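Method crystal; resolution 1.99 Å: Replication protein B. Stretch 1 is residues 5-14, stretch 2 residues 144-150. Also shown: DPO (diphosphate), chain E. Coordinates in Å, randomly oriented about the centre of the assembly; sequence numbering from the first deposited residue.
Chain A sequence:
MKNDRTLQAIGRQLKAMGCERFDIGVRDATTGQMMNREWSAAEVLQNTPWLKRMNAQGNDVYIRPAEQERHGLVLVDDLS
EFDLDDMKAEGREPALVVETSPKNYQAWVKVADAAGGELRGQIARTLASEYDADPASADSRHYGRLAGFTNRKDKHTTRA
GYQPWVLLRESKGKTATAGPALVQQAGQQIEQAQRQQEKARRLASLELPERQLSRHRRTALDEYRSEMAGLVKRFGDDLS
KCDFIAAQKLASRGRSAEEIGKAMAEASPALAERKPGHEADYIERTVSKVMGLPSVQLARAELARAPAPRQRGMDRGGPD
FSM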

ATOM      1  N   ARG A   5      17.189  34.463   7.539  1.00 36.75           N
ATOM      2  CA  ARG A   5      15.885  34.117   6.911  1.00 35.85           C
ATOM      3  C   ARG A   5      15.487  32.669   7.144  1.00 35.37           C
ATOM      4  O   ARG A   5      14.296  32.371   7.164  1.00 35.18           O
ATOM      5  CB  ARG A   5      15.862  34.450   5.412  1.00 36.98           C
ATOM      6  N   THR A   6      16.468  31.785   7.326  1.00 34.46           N
ATOM      7  CA  THR A   6      16.201  30.369   7.599  1.00 34.41           C
ATOM      8  C   THR A   6      15.332  30.192   8.850  1.00 33.93           C
ATOM      9  O   THR A   6      14.303  29.499   8.813  1.00 33.33           O
ATOM     10  CB  THR A   6      17.512  29.545   7.734  1.00 34.76           C
ATOM     11  OG1 THR A   6      18.159  29.469   6.455  1.00 35.41           O
ATOM     12  CG2 THR A   6      17.218  28.117   8.226  1.00 34.41           C
ATOM     13  N   LEU A   7      15.755  30.816   9.952  1.00 33.34           N
ATOM     14  CA  LEU A   7      15.034  30.747  11.227  1.00 33.57           C
ATOM     15  C   LEU A   7      13.595  31.240  11.076  1.00 33.22           C
ATOM     16  O   LEU A   7      12.642  30.591  11.531  1.00 32.63           O
ATOM     17  CB  LEU A   7      15.780  31.588  12.279  1.00 33.25           C
ATOM     18  CG  LEU A   7      16.020  31.136  13.723  1.00 35.16           C
ATOM     19  CD1 LEU A   7      16.190  29.631  13.913  1.00 31.01           C
ATOM     20  CD2 LEU A   7      17.239  31.863  14.284  1.00 34.52           C
ATOM     21  N   GLN A   8      13.442  32.396  10.438  1.00 33.17           N
ATOM     22  CA  GLN A   8      12.130  32.978  10.201  1.00 34.04           C
ATOM     23  C   GLN A   8      11.238  32.069   9.329  1.00 33.30           C
ATOM     24  O   GLN A   8      10.032  31.917   9.592  1.00 33.31           O
ATOM     25  CB  GLN A   8      12.273  34.380   9.591  1.00 34.71           C
ATOM     26  CG  GLN A   8      12.883  35.435  10.559  1.00 38.89           C
ATOM     27  CD  GLN A   8      14.379  35.245  10.851  1.00 42.48           C
ATOM     28  OE1 GLN A   8      15.122  34.653  10.060  1.00 45.95           O
ATOM     29  NE2 GLN A   8      14.824  35.755  11.997  1.00 45.40           N
ATOM     30  N   ALA A   9      11.821  31.457   8.300  1.00 32.65           N
ATOM     31  CA  ALA A   9      11.051  30.558   7.431  1.00 32.28           C
ATOM     32  C   ALA A   9      10.588  29.307   8.179  1.00 32.49           C
ATOM     33  O   ALA A   9       9.431  28.886   8.049  1.00 32.48           O
ATOM     34  CB  ALA A   9      11.863  30.163   6.191  1.00 32.54           C
ATOM     35  N   ILE A  10      11.499  28.696   8.934  1.00 31.90           N
ATOM     36  CA  ILE A  10      11.159  27.512   9.737  1.00 32.19           C
ATOM     37  C   ILE A  10      10.020  27.863  10.707  1.00 32.33           C
ATOM     38  O   ILE A  10       9.014  27.153  10.778  1.00 32.64           O
ATOM     39  CB  ILE A  10      12.397  26.963  10.503  1.00 32.09           C
ATOM     40  CG1 ILE A  10      13.423  26.387   9.524  1.00 31.58           C
ATOM     41  CG2 ILE A  10      11.989  25.859  11.530  1.00 32.36           C
ATOM     42  CD1 ILE A  10      14.846  26.179  10.148  1.00 33.11           C
ATOM     43  N   GLY A  11      10.189  28.963  11.436  1.00 31.78           N
ATOM     44  CA  GLY A  11       9.174  29.451  12.378  1.00 33.01           C
ATOM     45  C   GLY A  11       7.791  29.636  11.762  1.00 32.90           C
ATOM     46  O   GLY A  11       6.800  29.187  12.337  1.00 32.93           O
ATOM     47  N   ARG A  12       7.720  30.308  10.607  1.00 32.72           N
ATOM     48  CA  ARG A  12       6.449  30.465   9.878  1.00 33.91           C
ATOM     49  C   ARG A  12       5.867  29.150   9.373  1.00 33.01           C
ATOM     50  O   ARG A  12       4.652  28.965   9.437  1.00 32.70           O
ATOM     51  CB  ARG A  12       6.576  31.429   8.694  1.00 33.66           C
ATOM     52  CG  ARG A  12       6.760  32.876   9.082  1.00 37.24           C
ATOM     53  CD  ARG A  12       6.972  33.762   7.849  1.00 38.00           C
ATOM     54  NE  ARG A  12       7.212  35.141   8.273  1.00 46.17           N
ATOM     55  CZ  ARG A  12       7.432  36.173   7.459  1.00 49.90           C
ATOM     56  NH1 ARG A  12       7.459  36.014   6.138  1.00 52.73           N
ATOM     57  NH2 ARG A  12       7.624  37.380   7.975  1.00 52.30           N
ATOM     58  N   GLN A  13       6.722  28.249   8.873  1.00 32.23           N
ATOM     59  CA  GLN A  13       6.260  26.940   8.374  1.00 32.56           C
ATOM     60  C   GLN A  13       5.667  26.072   9.495  1.00 32.74           C
ATOM     61  O   GLN A  13       4.576  25.512   9.335  1.00 32.38           O
ATOM     62  CB  GLN A  13       7.361  26.185   7.595  1.00 32.45           C
ATOM     63  CG  GLN A  13       6.909  24.798   7.046  1.00 32.29           C
ATOM     64  CD  GLN A  13       7.840  24.174   5.996  1.00 33.44           C
ATOM     65  OE1 GLN A  13       8.738  24.831   5.445  1.00 32.69           O
ATOM     66  NE2 GLN A  13       7.593  22.891   5.682  1.00 33.04           N
ATOM     67  N   LEU A  14       6.378  25.970  10.620  1.00 32.15           N
ATOM     68  CA  LEU A  14       5.870  25.251  11.809  1.00 33.32           C
ATOM     69  C   LEU A  14       4.531  25.797  12.327  1.00 33.70           C
ATOM     70  O   LEU A  14       3.644  25.015  12.693  1.00 34.82           O
ATOM     71  CB  LEU A  14       6.900  25.235  12.958  1.00 32.81           C
ATOM     72  CG  LEU A  14       8.306  24.678  12.668  1.00 33.13           C
ATOM     73  CD1 LEU A  14       9.232  24.814  13.890  1.00 33.28           C
ATOM     74  CD2 LEU A  14       8.261  23.233  12.192  1.00 34.14           C
ATOM     75  N   GLY A 144       7.521  16.104   3.352  1.00 33.98           N
ATOM     76  CA  GLY A 144       7.749  17.277   2.528  1.00 33.81           C
ATOM     77  C   GLY A 144       9.068  17.956   2.837  1.00 33.83           C
ATOM     78  O   GLY A 144       9.795  17.540   3.740  1.00 33.32           O
ATOM     79  N   ARG A 145       9.378  19.007   2.084  1.00 33.19           N
ATOM     80  CA  ARG A 145      10.596  19.777   2.309  1.00 33.52           C
ATOM     81  C   ARG A 145      10.387  20.837   3.385  1.00 33.36           C
ATOM     82  O   ARG A 145       9.319  21.445   3.473  1.00 32.66           O
ATOM     83  CB  ARG A 145      11.062  20.433   1.007  1.00 33.06           C
ATOM     84  CG  ARG A 145      11.499  19.447  -0.063  1.00 36.04           C
ATOM     85  CD  ARG A 145      12.764  18.711   0.349  1.00 39.88           C
ATOM     86  NE  ARG A 145      13.475  18.158  -0.800  1.00 41.67           N
ATOM     87  CZ  ARG A 145      14.739  18.437  -1.102  1.00 41.42           C
ATOM     88  NH1 ARG A 145      15.305  17.888  -2.168  1.00 40.48           N
ATOM     89  NH2 ARG A 145      15.438  19.266  -0.337  1.00 41.25           N
ATOM     90  N   LEU A 146      11.413  21.054   4.201  1.00 33.13           N
ATOM     91  CA  LEU A 146      11.423  22.169   5.140  1.00 33.36           C
ATOM     92  C   LEU A 146      12.085  23.399   4.529  1.00 33.29           C
ATOM     93  O   LEU A 146      13.205  23.325   4.022  1.00 33.24           O
ATOM     94  CB  LEU A 146      12.138  21.776   6.433  1.00 32.78           C
ATOM     95  CG  LEU A 146      12.196  22.842   7.529  1.00 35.57           C
ATOM     96  CD1 LEU A 146      10.818  23.068   8.133  1.00 34.84           C
ATOM     97  CD2 LEU A 146      13.199  22.455   8.604  1.00 31.32           C
ATOM     98  N   ALA A 147      11.387  24.529   4.579  1.00 32.91           N
ATOM     99  CA  ALA A 147      11.888  25.766   3.991  1.00 32.98           C
ATOM    100  C   ALA A 147      13.119  26.271   4.735  1.00 32.76           C
ATOM    101  O   ALA A 147      13.288  26.008   5.926  1.00 32.92           O
ATOM    102  CB  ALA A 147      10.799  26.827   3.982  1.00 32.77           C
ATOM    103  N   GLY A 148      13.976  26.998   4.025  1.00 32.48           N
ATOM    104  CA  GLY A 148      15.143  27.648   4.649  1.00 32.14           C
ATOM    105  C   GLY A 148      16.467  26.950   4.368  1.00 32.06           C
ATOM    106  O   GLY A 148      17.510  27.329   4.926  1.00 31.88           O
ATOM    107  N   PHE A 149      16.418  25.931   3.508  1.00 31.68           N
ATOM    108  CA  PHE A 149      17.566  25.069   3.212  1.00 32.18           C
ATOM    109  C   PHE A 149      17.751  24.907   1.706  1.00 32.56           C
ATOM    110  O   PHE A 149      16.812  25.099   0.931  1.00 32.88           O
ATOM    111  CB  PHE A 149      17.384  23.691   3.889  1.00 31.94           C
ATOM    112  CG  PHE A 149      17.301  23.766   5.384  1.00 32.02           C
ATOM    113  CD1 PHE A 149      18.461  23.898   6.158  1.00 31.12           C
ATOM    114  CD2 PHE A 149      16.064  23.765   6.024  1.00 33.18           C
ATOM    115  CE1 PHE A 149      18.386  24.001   7.548  1.00 32.24           C
ATOM    116  CE2 PHE A 149      15.979  23.870   7.410  1.00 32.75           C
ATOM    117  CZ  PHE A 149      17.143  23.984   8.174  1.00 31.83           C
ATOM    118  N   THR A 150      18.965  24.575   1.285  1.00 33.24           N
ATOM    119  CA  THR A 150      19.220  24.303  -0.126  1.00 34.03           C
ATOM    120  C   THR A 150      18.751  22.898  -0.510  1.00 34.09           C
ATOM    121  O   THR A 150      18.867  21.961   0.285  1.00 33.83           O
ATOM    122  CB  THR A 150      20.709  24.418  -0.471  1.00 34.14           C
ATOM    123  OG1 THR A 150      21.457  23.597   0.434  1.00 35.86           O
ATOM    124  CG2 THR A 150      21.184  25.852  -0.343  1.00 34.36           C
TER
HETATM  125  P1  DPO E 327      12.560  15.045  -3.044  1.00 63.30           P
HETATM  126  O1  DPO E 327      11.919  14.209  -4.263  1.00 63.68           O
HETATM  127  O2  DPO E 327      13.500  14.137  -2.291  1.00 62.45           O
HETATM  128  O3  DPO E 327      11.431  15.724  -2.299  1.00 63.43           O
HETATM  129  O4  DPO E 327      13.443  16.162  -3.814  1.00 63.39           O
HETATM  130  P2  DPO E 327      12.834  17.117  -4.968  1.00 63.00           P
HETATM  131  O5  DPO E 327      12.528  16.185  -6.117  1.00 63.68           O
HETATM  132  O6  DPO E 327      11.626  17.757  -4.314  1.00 63.09           O
HETATM  133  O7  DPO E 327      13.954  18.076  -5.272  1.00 63.18           O

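A helix (residues 6-14) lies against a segment that leaves a short strand at R145 and continues as loop; the two meet most closely in backbone at T6 and G148, whose CA atoms are 4.2 Å apart. Contact residues T6, A9, I10 and Q13 follow the i, i+3, i+4, i+7 spacing of one helix face, while L7, Q8, G11 and R12 make no contact with the segment.

Q13 makes the most elaborate pairing. Its CA-CB bond points toward the segment, and chi1 and chi2, both t, extend the chain so that the amide reaches the backbone. There it serves both polarities: Q13 NE2 donates to R145 O (3.2 Å, straight at hydrogen), and Q13 OE1 accepts from A147 N (2.8 Å). The one amide thus satisfies a backbone carbonyl and a backbone NH two residues apart.

At the other end, T6 adopts the m rotamer, which places OG1 for a hydrogen bond to G148 O (T6 OG1 to G148 O, 2.7 Å) and sets T6 CG2 over one face of the F149 ring, 4.1 Å from F149 CZ. G148 has phi/psi of 104/6°, where a CB would jam against the preceding carbonyl and also come within 3.1 Å of T6 CG2.

Between these polar ends the contact is largely apolar. A9 CB meets A147 CB at 4.1 Å, both CA-CB bonds pointing toward the opposing stretch. I10 starts sideways, but its m, t conformation brings its end nearer: I10 CG1 lies 4.0 Å from L146 CD2, and I10 CD1 3.7 Å from F149 CZ. A147 O, 3.6 Å from I10 CG1, is buried here without a hydrogen-bond partner.

The R145 CA-CB bond runs sideways and the end of the side chain leads off from the helix, where R145 NH1 donates to diphosphate O4 (3.0 Å), while its backbone O accepts from Q13 NE2.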